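Side-chain contacts in inactive Zymogen C11 Protease (Parabacteroides distasonis, PDB 6MZO), which belongs to the clostripain family of cysteine proteases and probably hydrolyses peptide bonds once activated, captured here in its inactive zymogen state: residues Y276-D279 with D280-R284; A286-E289 with Q290-F294; L238-T241 with C242-L245; A256-V259 with S260-Q263; M165-A168 with E169-Y172. All blocks are in the same frame, centred on the assembly; numbering follows the deposited sequence.

Overall arrangement
Four of the five contacts sit in the lobe built by helices 235-246, 278-283 and 288-301 and the loop before strand 275-277. Interaction 1 touches all the others: its centre lies about 9 Å from that of interaction 4, 12 Å from interaction 2, 13 Å from interaction 3 and 14 Å from interaction 5. Interactions 2 and 3 pack helix on helix with centres about 10 Å apart, whereas interaction 4 stays clear of interactions 2, 3 and 5. Interaction 5, about 8 Å from the centre of the chain, follows strand 155-162, at whose end peptidases of this clan usually carry the catalytic cysteine, so it probably lies nearest the active site.

Interaction 1 of 5, residues Y276-D279 with D280-R284; sequences YDFD and DYVSR
The N-cap of helix 278-283 is made by Asp277, the last residue of strand 275-277, which takes the amide of Asp280 onto its carboxylate. OD2 of Asp277 accepts from Asp280 N at 3.0 Å, on the anti side and somewhat out of the carboxylate plane. The torsion behind this is chi1 of Asp277, 178°, which swings CG away from its own N and toward the first turn; the other oxygen, OD1, is bound by Ser329 OG, so both ends of the carboxylate are held. Without the carboxylate, as with an alanine here, Asp280 N would probably lose its capping acceptor, Ser329 a partner, and the start of the helix could fray.

Behind the cap the backbone bonds run on regularly, with Val282 N reaching Phe278 O at 3.0 Å in an almost straight N-H...O line of 176°. One turn up, Val282 lays CG2 against CE1 of the Phe278 ring at 3.7 Å. That ring is further walled in by Phe294, which meets it edge-to-face, and by Cys242. Toward helix 288-301, Asp279 sends OD1 to Tyr291 OH.

Asp280, in the first turn, has several partners. Its OD2 takes Gln263 N from the preceding loop, while Ser283 OG donates to Asp280 O at 2.7 Å. Finally, Arg284 curls back beside the helix, and its NH2 forms a salt bridge to Asp280 OD1 at 2.9 Å: OD1 lies in the guanidinium plane, while NH2 meets its syn side, tilted some 20° from the carboxylate plane.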
# COMPACT_ATOMS: atom_id res chain seq x y z
N TYR A 276 6.86 -13.76 -0.98
CA TYR A 276 7.63 -14.01 -2.17
C TYR A 276 6.88 -13.51 -3.41
O TYR A 276 5.78 -13.11 -3.30
CB TYR A 276 7.86 -15.50 -2.31
CG TYR A 276 8.78 -16.05 -1.25
CD1 TYR A 276 8.30 -16.47 -0.04
CD2 TYR A 276 10.11 -16.12 -1.46
CE1 TYR A 276 9.13 -16.96 0.92
CE2 TYR A 276 10.95 -16.60 -0.50
CZ TYR A 276 10.45 -17.03 0.69
OH TYR A 276 11.30 -17.50 1.63
N ASP A 277 7.50 -13.54 -4.57
CA ASP A 277 6.82 -13.10 -5.77
C ASP A 277 5.64 -14.01 -6.08
O ASP A 277 5.77 -15.18 -6.09
CB ASP A 277 7.74 -13.03 -6.98
CG ASP A 277 7.02 -12.60 -8.23
OD1 ASP A 277 6.65 -11.46 -8.29
OD2 ASP A 277 6.79 -13.42 -9.10
N PHE A 278 4.50 -13.41 -6.36
CA PHE A 278 3.28 -14.12 -6.61
C PHE A 278 3.32 -15.09 -7.80
O PHE A 278 2.99 -16.21 -7.68
CB PHE A 278 2.17 -13.08 -6.74
CG PHE A 278 0.78 -13.63 -6.75
CD1 PHE A 278 0.45 -14.81 -6.18
CD2 PHE A 278 -0.21 -12.90 -7.31
CE1 PHE A 278 -0.84 -15.25 -6.17
CE2 PHE A 278 -1.50 -13.32 -7.31
CZ PHE A 278 -1.82 -14.51 -6.73
N ASP A 279 3.77 -14.59 -8.94
CA ASP A 279 3.84 -15.40 -10.13
C ASP A 279 4.80 -16.56 -9.94
O ASP A 279 4.49 -17.64 -10.28
CB ASP A 279 4.22 -14.52 -11.34
CG ASP A 279 4.31 -15.29 -12.64
OD1 ASP A 279 5.18 -16.09 -12.78
OD2 ASP A 279 3.52 -15.02 -13.51
N ASP A 280 5.95 -16.29 -9.37
CA ASP A 280 6.93 -17.32 -9.12
C ASP A 280 6.32 -18.45 -8.27
O ASP A 280 6.42 -19.58 -8.62
CB ASP A 280 8.16 -16.72 -8.47
CG ASP A 280 9.38 -17.62 -8.54
OD1 ASP A 280 9.36 -18.57 -9.28
OD2 ASP A 280 10.32 -17.33 -7.85
N TYR A 281 5.66 -18.09 -7.19
CA TYR A 281 5.03 -19.08 -6.34
C TYR A 281 3.99 -19.89 -7.10
O TYR A 281 4.01 -21.08 -7.10
CB TYR A 281 4.37 -18.41 -5.15
CG TYR A 281 3.67 -19.33 -4.19
CD1 TYR A 281 4.28 -20.48 -3.76
CD2 TYR A 281 2.43 -19.04 -3.72
CE1 TYR A 281 3.64 -21.32 -2.88
CE2 TYR A 281 1.79 -19.86 -2.84
CZ TYR A 281 2.41 -21.00 -2.42
OH TYR A 281 1.78 -21.82 -1.56
N VAL A 282 3.08 -19.20 -7.75
CA VAL A 282 2.04 -19.89 -8.51
C VAL A 282 2.62 -20.81 -9.58
O VAL A 282 2.13 -21.95 -9.78
CB VAL A 282 1.03 -18.81 -9.18
CG1 VAL A 282 0.22 -19.47 -10.28
CG2 VAL A 282 0.13 -18.23 -8.12
N SER A 283 3.74 -20.41 -10.19
CA SER A 283 4.36 -21.26 -11.21
C SER A 283 4.85 -22.63 -10.65
O SER A 283 5.00 -23.60 -11.40
CB SER A 283 5.55 -20.52 -11.89
OG SER A 283 6.70 -20.60 -11.05
N ARG A 284 5.02 -22.73 -9.33
CA ARG A 284 5.42 -23.99 -8.67
C ARG A 284 4.27 -24.95 -8.41
O ARG A 284 4.49 -26.13 -8.14
CB ARG A 284 6.08 -23.74 -7.31
CG ARG A 284 7.20 -22.73 -7.28
CD ARG A 284 8.15 -22.99 -8.36
NE ARG A 284 9.02 -21.85 -8.60
CZ ARG A 284 10.36 -21.92 -8.60
NH1 ARG A 284 10.97 -23.11 -8.39
NH2 ARG A 284 11.06 -20.82 -8.82

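Interaction 2 of 5, residues A286-E289 with Q290-F294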
# COMPACT_ATOMS: atom_id res chain seq x y z
N ALA A 286 0.87 -24.44 -10.21
CA ALA A 286 -0.07 -24.49 -11.34
C ALA A 286 0.30 -25.49 -12.42
O ALA A 286 1.47 -25.68 -12.76
CB ALA A 286 -0.18 -23.08 -12.00
N THR A 287 -0.73 -26.10 -13.01
CA THR A 287 -0.56 -26.81 -14.26
C THR A 287 -0.25 -25.75 -15.35
O THR A 287 -0.37 -24.57 -15.09
CB THR A 287 -1.81 -27.59 -14.67
OG1 THR A 287 -2.88 -26.65 -14.88
CG2 THR A 287 -2.19 -28.55 -13.59
N GLU A 288 0.19 -26.19 -16.52
CA GLU A 288 0.51 -25.25 -17.58
C GLU A 288 -0.73 -24.45 -17.94
O GLU A 288 -0.66 -23.23 -18.12
CB GLU A 288 1.05 -25.96 -18.80
CG GLU A 288 1.51 -25.01 -19.90
CD GLU A 288 1.83 -25.75 -21.18
OE1 GLU A 288 1.45 -25.29 -22.28
OE2 GLU A 288 2.45 -26.85 -21.06
N GLU A 289 -1.86 -25.15 -18.02
CA GLU A 289 -3.12 -24.49 -18.34
C GLU A 289 -3.52 -23.45 -17.29
O GLU A 289 -3.85 -22.29 -17.60
CB GLU A 289 -4.22 -25.54 -18.48
CG GLU A 289 -5.54 -25.01 -19.00
CD GLU A 289 -6.53 -26.13 -19.31
OE1 GLU A 289 -7.66 -26.09 -18.78
OE2 GLU A 289 -6.19 -27.05 -20.10
N GLN A 290 -3.49 -23.84 -16.01
CA GLN A 290 -3.76 -22.90 -14.93
C GLN A 290 -2.79 -21.71 -14.91
O GLN A 290 -3.19 -20.58 -14.62
CB GLN A 290 -3.66 -23.65 -13.58
CG GLN A 290 -4.77 -24.66 -13.42
CD GLN A 290 -4.51 -25.69 -12.33
OE1 GLN A 290 -3.40 -25.79 -11.77
NE2 GLN A 290 -5.54 -26.49 -12.04
N TYR A 291 -1.51 -21.97 -15.18
CA TYR A 291 -0.52 -20.90 -15.19
C TYR A 291 -0.80 -19.92 -16.31
O TYR A 291 -0.69 -18.69 -16.08
CB TYR A 291 0.90 -21.46 -15.31
CG TYR A 291 2.03 -20.45 -15.10
CD1 TYR A 291 2.04 -19.55 -14.03
CD2 TYR A 291 3.11 -20.45 -15.96
CE1 TYR A 291 3.09 -18.64 -13.86
CE2 TYR A 291 4.18 -19.58 -15.78
CZ TYR A 291 4.17 -18.68 -14.73
OH TYR A 291 5.26 -17.84 -14.61
N ASN A 292 -1.21 -20.40 -17.49
CA ASN A 292 -1.48 -19.48 -18.60
C ASN A 292 -2.70 -18.63 -18.23
O ASN A 292 -2.71 -17.42 -18.47
CB ASN A 292 -1.69 -20.24 -19.90
CG ASN A 292 -0.37 -20.77 -20.48
OD1 ASN A 292 0.73 -20.31 -20.12
ND2 ASN A 292 -0.48 -21.74 -21.36
N ALA A 293 -3.70 -19.25 -17.60
CA ALA A 293 -4.91 -18.50 -17.17
C ALA A 293 -4.55 -17.45 -16.12
O ALA A 293 -5.04 -16.31 -16.15
CB ALA A 293 -5.96 -19.43 -16.62
N PHE A 294 -3.72 -17.86 -15.16
CA PHE A 294 -3.22 -16.94 -14.13
C PHE A 294 -2.50 -15.75 -14.76
O PHE A 294 -2.78 -14.60 -14.39
CB PHE A 294 -2.28 -17.71 -13.18
CG PHE A 294 -1.51 -16.83 -12.28
CD1 PHE A 294 -2.08 -16.32 -11.13
CD2 PHE A 294 -0.17 -16.49 -12.60
CE1 PHE A 294 -1.29 -15.49 -10.22
CE2 PHE A 294 0.60 -15.69 -11.75
CZ PHE A 294 0.04 -15.15 -10.58
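The amide of Gln290 is the flat group that works in this contact, lying against Thr287. Thr287 N comes to its OE1 at 3.0 Å from above the carbonyl plane, well off the lone pairs, yet the N-H points almost straight at the oxygen (174°). The methyl CG2 of Thr287 also lies against that oxygen. A second pair of flat groups, the Glu288 carboxylate and the Asn292 amide, run side by side and point the same way with their planes 69° apart; the nearest approach, Glu288 CG to Asn292 ND2 at 4.1 Å, is loose.

The reverse bond joins the same two residues: Gln290 N donates to Thr287 OG1 at 3.1 Å. For this the hydroxyl of Thr287 sits between its own N and carbonyl carbon, chi1 63°, so OG1 faces the helix start. Gln290 CG lies beside its own N, anti to the carbonyl carbon, and the extended chain runs past the hydroxyl, CG only 3.1 Å from Thr287 OG1. That packing is tight, and the bond from Thr287 N to OE1 probably holds the amide in its turn.

Just ahead of the cap, Ala286 lays its CB 3.8 Å from CB of Tyr291, the spacing and sequence positions of a hydrophobic staple. Beyond the segments, Gln290 also rests on Thr244 and Leu245 of helix 235-246, while Phe294 touches Cys242.

With Thr287 as N-cap and the two residues exchanging side-chain-to-backbone bonds in both directions, the arrangement is a capping box, which starts helix 288-301 at the protein surface.

Interaction 3 of 5, residues L238-T241 with C242-L245; sequences LAAT and CRTL
Thr244 and Thr241 meet in the last turn of helix 235-246, where the carbonyl of Thr241 serves two donors. The hydroxyl OG1 of Thr244 gives a hydrogen bond to Thr241 O at 2.7 Å, and Thr244 N reaches the same oxygen at 3.2 Å from above the carbonyl plane. Because chi1 of Thr244 is 66°, OG1 lies between its own N and carbonyl carbon, turned back at the preceding turn; its CG2 then comes against Ala240 O. The bond from Thr244 N to Ala240 O is weak, so this turn tightens toward its end.

On another side, Arg243 bends at chi3 (-44°) and brings its guanidinium back along the helix. One face looks to Ala239 O and Ala240 CA, with NH1 3.7 Å from Ala240 CB, while NE is held by Asp355 O near the end of the chain.

Thr241 turns its hydroxyl to Ser297 OG and Glu237 O. The buried side carries Cys242. Its SG touches CD1 of Leu238 one turn below, and Trp352 and Val356 of helix 351-357 also touch this side chain. The backbone N of Cys242 donates to Leu238 O at 2.9 Å.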
# COMPACT_ATOMS: atom_id res chain seq x y z
N LEU A 238 -9.17 -12.57 -10.65
CA LEU A 238 -7.83 -13.09 -10.31
C LEU A 238 -8.00 -14.15 -9.21
O LEU A 238 -7.36 -15.22 -9.23
CB LEU A 238 -6.90 -11.92 -9.87
CG LEU A 238 -5.48 -12.34 -9.46
CD1 LEU A 238 -4.75 -13.06 -10.59
CD2 LEU A 238 -4.78 -11.08 -9.10
N ALA A 239 -8.93 -13.92 -8.28
CA ALA A 239 -9.07 -14.86 -7.17
C ALA A 239 -9.66 -16.13 -7.73
O ALA A 239 -9.23 -17.20 -7.37
CB ALA A 239 -9.95 -14.30 -6.08
N ALA A 240 -10.61 -16.00 -8.66
CA ALA A 240 -11.25 -17.20 -9.19
C ALA A 240 -10.23 -18.05 -9.93
O ALA A 240 -10.23 -19.31 -9.83
CB ALA A 240 -12.38 -16.82 -10.07
N THR A 241 -9.32 -17.38 -10.64
CA THR A 241 -8.36 -18.08 -11.44
C THR A 241 -7.44 -18.80 -10.45
O THR A 241 -7.06 -19.95 -10.64
CB THR A 241 -7.61 -17.14 -12.35
OG1 THR A 241 -8.54 -16.53 -13.31
CG2 THR A 241 -6.52 -17.87 -13.08
N CYS A 242 -7.07 -18.10 -9.35
CA CYS A 242 -6.17 -18.72 -8.37
C CYS A 242 -6.86 -19.82 -7.62
O CYS A 242 -6.22 -20.84 -7.28
CB CYS A 242 -5.64 -17.65 -7.38
SG CYS A 242 -4.48 -16.53 -8.19
N ARG A 243 -8.18 -19.67 -7.43
CA ARG A 243 -8.89 -20.70 -6.71
C ARG A 243 -8.71 -22.06 -7.40
O ARG A 243 -8.52 -23.12 -6.72
CB ARG A 243 -10.39 -20.32 -6.62
CG ARG A 243 -11.22 -21.40 -5.88
CD ARG A 243 -12.69 -20.98 -5.86
NE ARG A 243 -12.80 -19.58 -5.52
CZ ARG A 243 -13.31 -18.63 -6.30
NH1 ARG A 243 -13.85 -18.95 -7.48
NH2 ARG A 243 -13.31 -17.36 -5.88
N THR A 244 -8.62 -22.02 -8.74
CA THR A 244 -8.60 -23.31 -9.47
C THR A 244 -7.34 -24.12 -9.17
O THR A 244 -7.39 -25.36 -9.16
CB THR A 244 -8.74 -23.12 -10.99
OG1 THR A 244 -7.59 -22.45 -11.51
CG2 THR A 244 -9.97 -22.27 -11.32
N LEU A 245 -6.26 -23.44 -8.78
CA LEU A 245 -5.03 -24.16 -8.49
C LEU A 245 -4.77 -24.29 -7.00
O LEU A 245 -3.98 -25.15 -6.61
CB LEU A 245 -3.81 -23.51 -9.19
CG LEU A 245 -3.31 -22.12 -8.73
CD1 LEU A 245 -1.91 -22.20 -8.15
CD2 LEU A 245 -3.30 -21.11 -9.85

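Interaction 4 of 5, residues A256-V259 with S260-Q263; sequences AVPV and SELQ
Leu262 folds back over Val259 and the peptide before it, and can be followed atom by atom. Its CB lies 3.6 Å from Val259 O. The first torsion, chi1 -67°, carries CG past its own backbone N and in over the turn, to 3.9 Å from Pro258 O. At the tip, CD1 settles on Val259, 4.1 Å from the CG1 methyl, and reaches Val257 CG1 at 4.3 Å. CD1 thus ends against two valines, the leucine crossing Val259 at a slant. Around it, Tyr276 of strand 275-277 covers both Leu262 and Val259, and Val257 touches Tyr281 and Leu285, so the apolar side of the turn is pressed onto the rest of the lobe.

The outer side is different. Pro258 presents its ring carbon CG to CG of Glu261 at 3.7 Å, a contact between aliphatic parts. Glu261 CG lies beside its backbone N (chi1 -59°), which brings it to the proline ring; the bend at chi2 only turns the carboxylate. Glu261 CB lies against Pro258 O.

Two backbone bonds hold the chain in this shape. Glu261 N donates to Pro258 O at 3.0 Å, and Leu262 N to Val259 O at 3.0 Å, each donor standing well above the carbonyl plane. The next residue, Gln263, leaves the turn to pair its backbone with Asp277.

Residues 258-262 therefore form two overlapping type I turns that enclose a short 3-10 segment at 259-261, in the loop between helix 251-255 and strand 275-277, with its leucine packed inward.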
# COMPACT_ATOMS: atom_id res chain seq x y z
N ALA A 256 5.56 -28.66 0.35
CA ALA A 256 6.57 -29.21 -0.56
C ALA A 256 7.19 -28.15 -1.50
O ALA A 256 8.25 -28.40 -2.13
CB ALA A 256 5.95 -30.38 -1.38
N VAL A 257 6.60 -26.97 -1.62
CA VAL A 257 7.21 -25.93 -2.42
C VAL A 257 8.47 -25.41 -1.74
O VAL A 257 8.40 -24.93 -0.61
CB VAL A 257 6.27 -24.75 -2.64
CG1 VAL A 257 7.00 -23.61 -3.37
CG2 VAL A 257 4.94 -25.20 -3.29
N PRO A 258 9.61 -25.44 -2.44
CA PRO A 258 10.86 -25.01 -1.78
C PRO A 258 11.10 -23.49 -1.87
O PRO A 258 11.45 -22.94 -2.92
CB PRO A 258 11.94 -25.79 -2.56
CG PRO A 258 11.42 -25.86 -3.96
CD PRO A 258 9.85 -25.87 -3.84
N VAL A 259 10.94 -22.81 -0.74
CA VAL A 259 11.08 -21.35 -0.78
C VAL A 259 12.48 -20.88 -1.12
O VAL A 259 12.67 -19.76 -1.53
CB VAL A 259 10.68 -20.67 0.52
CG1 VAL A 259 9.21 -20.89 0.79
CG2 VAL A 259 11.57 -21.16 1.67
N SER A 260 13.47 -21.75 -0.92
CA SER A 260 14.85 -21.39 -1.20
C SER A 260 15.08 -21.14 -2.69
O SER A 260 16.07 -20.52 -3.08
CB SER A 260 15.75 -22.50 -0.70
OG SER A 260 15.52 -23.67 -1.47
N GLU A 261 14.10 -21.58 -3.51
CA GLU A 261 14.13 -21.42 -4.96
C GLU A 261 13.34 -20.19 -5.41
O GLU A 261 13.38 -19.84 -6.59
CB GLU A 261 13.53 -22.64 -5.66
CG GLU A 261 14.22 -23.94 -5.35
CD GLU A 261 15.65 -23.87 -5.73
OE1 GLU A 261 15.92 -23.63 -6.92
OE2 GLU A 261 16.49 -23.99 -4.83
N LEU A 262 12.58 -19.58 -4.50
CA LEU A 262 11.64 -18.53 -4.90
C LEU A 262 12.22 -17.14 -4.85
O LEU A 262 13.09 -16.86 -4.04
CB LEU A 262 10.40 -18.51 -3.99
CG LEU A 262 9.48 -19.72 -4.08
CD1 LEU A 262 8.33 -19.58 -3.02
CD2 LEU A 262 8.91 -19.81 -5.50
N GLN A 263 11.70 -16.23 -5.70
CA GLN A 263 12.12 -14.86 -5.64
C GLN A 263 11.61 -14.21 -4.34
O GLN A 263 10.42 -14.10 -4.11
CB GLN A 263 11.57 -14.07 -6.85
CG GLN A 263 11.67 -12.52 -6.73
CD GLN A 263 13.06 -12.00 -6.85
OE1 GLN A 263 13.75 -12.26 -7.85
NE2 GLN A 263 13.51 -11.27 -5.86

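Interaction 5 of 5, residues M165-A168 with E169-Y172; sequences MSCA and EVAY
Chi1 of Cys167, 59°, places SG between its own backbone N and carbonyl carbon and so points the sulfur at the opening turn of helix 168-173. There Val170 N donates to Cys167 SG at 3.4 Å, with a fairly straight N-H (158°), making the cysteine an N-cap. Glu169 bends at chi2 (86°), bringing OE1 back beside Cys167, 3.3 Å from CB and 3.5 Å from SG.

The sulfur has an apolar neighbour too, since Val170 CG2 lies 3.4 Å from SG. The other methyl of this valine, CG1, packs on Met165 O at 3.3 Å and on Met165 CE at 4.1 Å, the methionine chain meeting the valine at about a right angle. Trp120 covers Met165, Cys167 and Val170 together. Were Cys167 an alanine, the loss of the sulfur would probably leave Val170 N without its side-chain acceptor and open a gap between Val170 and Glu169. Behind the cap, Tyr172 N reaches Ala168 O at 2.8 Å; its ring stacks T-shaped with Trp352, and its OH is bound by Asp355.

All of this is buried, just beyond the end of strand 155-162, where relatives of this clan usually carry the catalytic cysteine. The glutamate is lopsided: OE2 is hydrogen-bonded to Tyr347 OH and takes Tyr334 N, whereas OE1 is buried beside the thiol with no hydrogen-bonding partner in the model. Burial of OE1 may favour the protonated form, while the helix start and the partners of OE2 may favour the charged one; the balance stays open.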
# COMPACT_ATOMS: atom_id res chain seq x y z
N MET A 165 2.67 -3.64 0.64
CA MET A 165 1.23 -3.63 0.52
C MET A 165 0.74 -4.10 -0.79
O MET A 165 -0.43 -4.41 -0.95
CB MET A 165 0.64 -2.20 0.83
CG MET A 165 0.89 -1.79 2.27
SD MET A 165 0.19 -2.86 3.55
CE MET A 165 -1.56 -2.31 3.47
N SER A 166 1.60 -4.09 -1.82
CA SER A 166 1.17 -4.68 -3.11
C SER A 166 1.31 -6.17 -3.03
O SER A 166 2.35 -6.75 -3.45
CB SER A 166 2.06 -4.19 -4.29
OG SER A 166 1.71 -2.83 -4.57
N CYS A 167 0.29 -6.83 -2.52
CA CYS A 167 0.20 -8.27 -2.51
C CYS A 167 -1.22 -8.64 -2.78
O CYS A 167 -2.11 -7.81 -2.65
CB CYS A 167 0.62 -8.86 -1.19
SG CYS A 167 -0.41 -8.24 0.21
N ALA A 168 -1.43 -9.85 -3.23
CA ALA A 168 -2.76 -10.27 -3.62
C ALA A 168 -3.70 -10.09 -2.48
O ALA A 168 -4.88 -9.73 -2.67
CB ALA A 168 -2.77 -11.69 -4.07
N GLU A 169 -3.24 -10.44 -1.28
CA GLU A 169 -4.14 -10.45 -0.16
C GLU A 169 -4.71 -9.07 0.17
O GLU A 169 -5.91 -8.96 0.52
CB GLU A 169 -3.43 -10.96 1.09
CG GLU A 169 -2.92 -12.44 1.02
CD GLU A 169 -1.51 -12.56 0.39
OE1 GLU A 169 -1.02 -11.61 -0.23
OE2 GLU A 169 -0.95 -13.65 0.55
N VAL A 170 -3.85 -8.08 0.08
CA VAL A 170 -4.29 -6.67 0.28
C VAL A 170 -5.12 -6.18 -0.88
O VAL A 170 -6.19 -5.51 -0.72
CB VAL A 170 -3.04 -5.74 0.53
CG1 VAL A 170 -3.41 -4.24 0.36
CG2 VAL A 170 -2.40 -6.09 1.86
N ALA A 171 -4.63 -6.40 -2.11
CA ALA A 171 -5.43 -5.90 -3.24
C ALA A 171 -6.85 -6.53 -3.19
O ALA A 171 -7.90 -5.86 -3.52
CB ALA A 171 -4.73 -6.24 -4.56
N TYR A 172 -6.92 -7.79 -2.77
CA TYR A 172 -8.22 -8.44 -2.73
C TYR A 172 -9.07 -7.85 -1.60
O TYR A 172 -10.30 -7.56 -1.79
CB TYR A 172 -8.06 -9.96 -2.51
CG TYR A 172 -9.33 -10.74 -2.67
CD1 TYR A 172 -9.93 -10.86 -3.92
CD2 TYR A 172 -9.86 -11.45 -1.61
CE1 TYR A 172 -11.07 -11.67 -4.07
CE2 TYR A 172 -11.07 -12.25 -1.74
CZ TYR A 172 -11.60 -12.35 -3.02
OH TYR A 172 -12.71 -13.12 -3.12